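Side-chain contacts in glyoxalase family protein, putative (Bacillus anthracis, PDB 2QQZ), which is of unknown function but belongs to the glyoxalase/bleomycin resistance protein/dioxygenase superfamily: residues 14-19 with 111-116; 100-103 with 107-110. All coordinates share one frame; numbering follows the deposited sequence.

Contact 1 (14-19 with 111-116); sequences VQVAAP and VSDPFG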
loop_
_atom_site.group_PDB
_atom_site.type_symbol
_atom_site.label_atom_id
_atom_site.label_comp_id
_atom_site.label_asym_id
_atom_site.label_seq_id
_atom_site.Cartn_x
_atom_site.Cartn_y
_atom_site.Cartn_z
ATOM N N VAL A 14 -0.384 3.966 -2.855
ATOM C CA VAL A 14 0.777 3.151 -2.534
ATOM C C VAL A 14 1.856 3.392 -3.587
ATOM O O VAL A 14 1.576 3.533 -4.793
ATOM C CB VAL A 14 0.434 1.624 -2.444
ATOM C CG1 VAL A 14 -0.450 1.382 -1.263
ATOM C CG2 VAL A 14 -0.251 1.094 -3.763
ATOM N N GLN A 15 3.084 3.488 -3.112
ATOM C CA GLN A 15 4.208 3.639 -3.991
ATOM C C GLN A 15 4.858 2.264 -4.147
ATOM O O GLN A 15 5.293 1.678 -3.169
ATOM C CB GLN A 15 5.185 4.691 -3.445
ATOM C CG GLN A 15 6.466 4.611 -4.288
ATOM C CD GLN A 15 6.982 5.927 -4.695
ATOM O OE1 GLN A 15 6.284 6.713 -5.329
ATOM N NE2 GLN A 15 8.211 6.197 -4.334
ATOM N N VAL A 16 4.909 1.748 -5.378
ATOM C CA VAL A 16 5.529 0.439 -5.734
ATOM C C VAL A 16 6.831 0.742 -6.491
ATOM O O VAL A 16 6.851 1.609 -7.361
ATOM C CB VAL A 16 4.558 -0.330 -6.647
ATOM C CG1 VAL A 16 5.169 -1.607 -7.255
ATOM C CG2 VAL A 16 3.261 -0.651 -5.872
ATOM N N ALA A 17 7.920 0.077 -6.131
ATOM C CA ALA A 17 9.210 0.435 -6.731
ATOM C C ALA A 17 9.413 -0.394 -8.002
ATOM O O ALA A 17 8.792 -1.466 -8.157
ATOM C CB ALA A 17 10.305 0.227 -5.749
ATOM N N ALA A 18 10.288 0.092 -8.877
ATOM C CA ALA A 18 10.588 -0.536 -10.147
ATOM C C ALA A 18 11.923 0.001 -10.613
ATOM O O ALA A 18 12.392 1.056 -10.134
ATOM C CB ALA A 18 9.490 -0.204 -11.148
ATOM N N PRO A 19 12.579 -0.715 -11.530
ATOM C CA PRO A 19 13.852 -0.164 -11.974
ATOM C C PRO A 19 13.779 1.024 -12.950
ATOM O O PRO A 19 12.745 1.265 -13.590
ATOM C CB PRO A 19 14.533 -1.356 -12.663
ATOM C CG PRO A 19 13.424 -2.288 -13.058
ATOM C CD PRO A 19 12.271 -2.031 -12.122
ATOM N N VAL A 111 -0.515 -12.020 -7.799
ATOM C CA VAL A 111 0.259 -12.069 -9.023
ATOM C C VAL A 111 1.558 -11.302 -8.739
ATOM O O VAL A 111 1.652 -10.564 -7.750
ATOM C CB VAL A 111 -0.504 -11.439 -10.209
ATOM C CG1 VAL A 111 -1.885 -12.016 -10.318
ATOM C CG2 VAL A 111 -0.614 -9.928 -10.039
ATOM N N SER A 112 2.543 -11.471 -9.594
ATOM C CA SER A 112 3.740 -10.639 -9.600
ATOM C C SER A 112 3.651 -9.668 -10.785
ATOM O O SER A 112 3.276 -10.045 -11.901
ATOM C CB SER A 112 5.003 -11.496 -9.756
ATOM O OG SER A 112 5.172 -12.337 -8.608
ATOM N N ASP A 113 4.016 -8.416 -10.580
ATOM C CA ASP A 113 4.101 -7.505 -11.747
ATOM C C ASP A 113 5.392 -7.863 -12.536
ATOM O O ASP A 113 6.109 -8.803 -12.149
ATOM C CB ASP A 113 4.037 -6.004 -11.353
ATOM C CG ASP A 113 5.294 -5.507 -10.602
ATOM O OD1 ASP A 113 6.336 -6.224 -10.603
ATOM O OD2 ASP A 113 5.252 -4.369 -10.065
ATOM N N PRO A 114 5.670 -7.151 -13.651
ATOM C CA PRO A 114 6.835 -7.482 -14.454
ATOM C C PRO A 114 8.164 -7.342 -13.675
ATOM O O PRO A 114 9.167 -7.906 -14.133
ATOM C CB PRO A 114 6.757 -6.447 -15.575
ATOM C CG PRO A 114 5.376 -6.138 -15.635
ATOM C CD PRO A 114 4.941 -6.034 -14.263
ATOM N N PHE A 115 8.180 -6.708 -12.492
ATOM C CA PHE A 115 9.469 -6.416 -11.819
ATOM C C PHE A 115 9.621 -7.317 -10.602
ATOM O O PHE A 115 10.628 -7.253 -9.892
ATOM C CB PHE A 115 9.542 -4.946 -11.388
ATOM C CG PHE A 115 8.981 -4.017 -12.424
ATOM C CD1 PHE A 115 9.632 -3.885 -13.678
ATOM C CD2 PHE A 115 7.772 -3.373 -12.213
ATOM C CE1 PHE A 115 9.076 -3.086 -14.691
ATOM C CE2 PHE A 115 7.180 -2.534 -13.250
ATOM C CZ PHE A 115 7.833 -2.414 -14.465
ATOM N N GLY A 116 8.629 -8.189 -10.402
ATOM C CA GLY A 116 8.679 -9.153 -9.353
ATOM C C GLY A 116 7.983 -8.701 -8.065
ATOM O O GLY A 116 8.084 -9.416 -7.068
#
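A18 sets its methyl against the phenyl ring of F115, and this is the tightly packed end of the contact. A18 CB lies 4.0 Å from the ring centroid, only 19° off the normal, a CH-pi contact over one face, displaced toward CD2 and CE2. Alanine suits the place because a single methyl lets the flat ring come close to the strand. The other face is covered from within the turn by P114 CB. P19 meets the same ring obliquely, its CD 3.6 Å from F115 CD1. With CG anti to the carbonyl carbon (chi1 -41°), F115 swings its ring out of the turn toward the strand end.

The other touch is looser: V16 CG1 stands 3.9 Å from D113 OD2, a valine branch facing a carboxylate from the opposite direction. F115 N donates to D113 OD1 over 2.7 Å, arriving 47° out of the carboxylate plane, which makes an Asx turn inside the type I turn from D113 to G116. OD1 serves D113's own turn, whereas OD2 accepts from Y30 OH and from N117 ND2, which also donates to A17 O. The tight end is partly open to solvent at P19 and F115; the sparser V16-D113 touch is buried.

The two four-stranded sheets joined here fit the paired beta-alpha-beta-beta-beta modules of the glyoxalase (vicinal oxygen chelate) fold. The chemistry implies a division of labour: apolar surfaces join strand 8-18 to the turn after strand 106-112, while D113 probably helps hold that turn's shape and, through N117 and Y30, ties it to the strand and to helix 23-33.

Contact 2 (100-103 with 107-110); sequences DHAR and IRFY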
loop_
_atom_site.group_PDB
_atom_site.type_symbol
_atom_site.label_atom_id
_atom_site.label_comp_id
_atom_site.label_asym_id
_atom_site.label_seq_id
_atom_site.Cartn_x
_atom_site.Cartn_y
_atom_site.Cartn_z
ATOM N N ASP A 100 -5.160 -18.009 -2.821
ATOM C CA ASP A 100 -4.966 -18.120 -1.389
ATOM C C ASP A 100 -6.296 -18.396 -0.679
ATOM O O ASP A 100 -7.264 -17.644 -0.852
ATOM C CB ASP A 100 -4.357 -16.841 -0.831
ATOM C CG ASP A 100 -3.975 -16.995 0.612
ATOM O OD1 ASP A 100 -4.878 -17.124 1.482
ATOM O OD2 ASP A 100 -2.763 -17.027 0.849
ATOM N N HIS A 101 -6.353 -19.478 0.094
ATOM C CA HIS A 101 -7.597 -19.909 0.674
ATOM C C HIS A 101 -7.635 -19.771 2.174
ATOM O O HIS A 101 -8.527 -20.322 2.792
ATOM C CB HIS A 101 -7.881 -21.382 0.276
ATOM C CG HIS A 101 -7.882 -21.582 -1.203
ATOM N ND1 HIS A 101 -8.963 -21.259 -1.989
ATOM C CD2 HIS A 101 -6.915 -22.000 -2.051
ATOM C CE1 HIS A 101 -8.669 -21.484 -3.256
ATOM N NE2 HIS A 101 -7.435 -21.940 -3.321
ATOM N N ALA A 102 -6.691 -19.050 2.771
ATOM C CA ALA A 102 -6.586 -19.083 4.236
ATOM C C ALA A 102 -7.675 -18.256 4.925
ATOM O O ALA A 102 -8.054 -18.544 6.033
ATOM C CB ALA A 102 -5.190 -18.655 4.686
ATOM N N ARG A 103 -8.212 -17.260 4.221
ATOM C CA ARG A 103 -9.192 -16.319 4.760
ATOM C C ARG A 103 -10.516 -16.655 4.043
ATOM O O ARG A 103 -10.705 -16.289 2.879
ATOM C CB ARG A 103 -8.675 -14.896 4.470
ATOM C CG ARG A 103 -9.269 -13.826 5.344
ATOM C CD ARG A 103 -8.845 -12.428 4.908
ATOM N NE ARG A 103 -9.903 -11.513 5.329
ATOM C CZ ARG A 103 -9.916 -10.228 5.114
ATOM N NH1 ARG A 103 -8.916 -9.626 4.456
ATOM N NH2 ARG A 103 -10.957 -9.538 5.561
ATOM N N ILE A 107 -12.309 -14.153 -1.264
ATOM C CA ILE A 107 -11.642 -14.814 -2.358
ATOM C C ILE A 107 -10.477 -13.934 -2.687
ATOM O O ILE A 107 -10.612 -12.698 -2.753
ATOM C CB ILE A 107 -12.583 -14.928 -3.599
ATOM C CG1 ILE A 107 -13.813 -15.752 -3.213
ATOM C CG2 ILE A 107 -11.839 -15.524 -4.834
ATOM C CD1 ILE A 107 -14.903 -15.869 -4.304
ATOM N N ARG A 108 -9.323 -14.528 -2.935
ATOM C CA ARG A 108 -8.182 -13.684 -3.247
ATOM C C ARG A 108 -7.051 -14.451 -3.875
ATOM O O ARG A 108 -6.956 -15.674 -3.762
ATOM C CB ARG A 108 -7.709 -13.001 -1.974
ATOM C CG ARG A 108 -7.064 -13.934 -0.995
ATOM C CD ARG A 108 -6.687 -13.162 0.210
ATOM N NE ARG A 108 -6.185 -14.130 1.200
ATOM C CZ ARG A 108 -5.514 -13.824 2.311
ATOM N NH1 ARG A 108 -5.253 -12.555 2.625
ATOM N NH2 ARG A 108 -5.137 -14.805 3.114
ATOM N N PHE A 109 -6.167 -13.726 -4.525
ATOM C CA PHE A 109 -5.029 -14.353 -5.191
ATOM C C PHE A 109 -3.933 -13.315 -5.409
ATOM O O PHE A 109 -4.202 -12.076 -5.382
ATOM C CB PHE A 109 -5.450 -15.002 -6.520
ATOM C CG PHE A 109 -5.908 -14.030 -7.590
ATOM C CD1 PHE A 109 -4.991 -13.458 -8.466
ATOM C CD2 PHE A 109 -7.252 -13.705 -7.730
ATOM C CE1 PHE A 109 -5.402 -12.606 -9.466
ATOM C CE2 PHE A 109 -7.692 -12.818 -8.728
ATOM C CZ PHE A 109 -6.778 -12.255 -9.578
ATOM N N TYR A 110 -2.713 -13.804 -5.657
ATOM C CA TYR A 110 -1.563 -12.919 -5.859
ATOM C C TYR A 110 -1.096 -13.081 -7.278
ATOM O O TYR A 110 -1.227 -14.146 -7.873
ATOM C CB TYR A 110 -0.411 -13.304 -4.943
ATOM C CG TYR A 110 -0.794 -13.486 -3.515
ATOM C CD1 TYR A 110 -1.274 -12.409 -2.770
ATOM C CD2 TYR A 110 -0.613 -14.708 -2.869
ATOM C CE1 TYR A 110 -1.626 -12.550 -1.437
ATOM C CE2 TYR A 110 -0.946 -14.852 -1.500
ATOM C CZ TYR A 110 -1.466 -13.777 -0.815
ATOM O OH TYR A 110 -1.810 -13.846 0.534
HETATM O O HOH W 1 -8.531 -16.438 1.363
HETATM O O HOH W 2 -9.384 -17.516 -2.758
HETATM O O HOH W 3 -7.415 -10.121 1.748
#
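D100 N donates to R108 O over 3.1 Å, and so ties the end of strand 98-100 to the neighbouring strand 106-112. At the same pair, a water that donates to D100 O and accepts from R108 N bridges the second pair of backbone polar atoms.

Above this backbone the D100 and R108 side chains run side by side and join in a salt bridge. R108 NH2 reaches D100 OD1 at 2.8 Å, and R108 NE adds a weak bond to the same oxygen. The carboxylate and guanidinium planes stand 83° apart, so this is a one-oxygen grip rather than a flat two-pronged pairing. A102 N also donates to D100 OD1, over 2.9 Å, from the opposite face of the carboxylate, forming an Asx turn. Aspartate suits the place because its short arm can serve its own loop and the arginine together. R108 gets there on an extended chain whose CG lies between the backbone N and the carbonyl carbon (chi1 70°).

One guanidinium face is covered by R103 CB, 3.7 Å above its plane; Y110 OH lies over the opposite face. The extended R103 chain carries its guanidinium off from D100, and weak bonds to a shared water connect R103 NH1 with R108 NH1. D100 OD2 is 3.3 Å from Y110 OH, and the Y110 ring has a cation-pi partner in R118. Next to the second subunit, A102 and R103 pack on its R48 and W52.

The arrangement is that of a beta hairpin whose connecting loop is shaped by an Asx turn and pinned to the adjacent strand by a salt bridge.

Strand 106-112 serves both contacts, whose centres lie about 20 Å apart. Contact 1, mostly buried, lies nearer the middle of the chain and relates two distinct four-stranded sheets: the turn leaving one meets the strand that is outermost in the other within this chain, almost wholly through apolar surfaces. Contact 2, partly buried and farther out, is local, joining neighbouring strands of a single sheet by charge, backbone bonding and water. An aspartate makes an Asx turn in each, but D113 is buried with neutral partners whereas D100 faces an arginine. Both places also reach the second subunit: contact 1 through sheet continuation at V14 and Q15, contact 2 through loop packing.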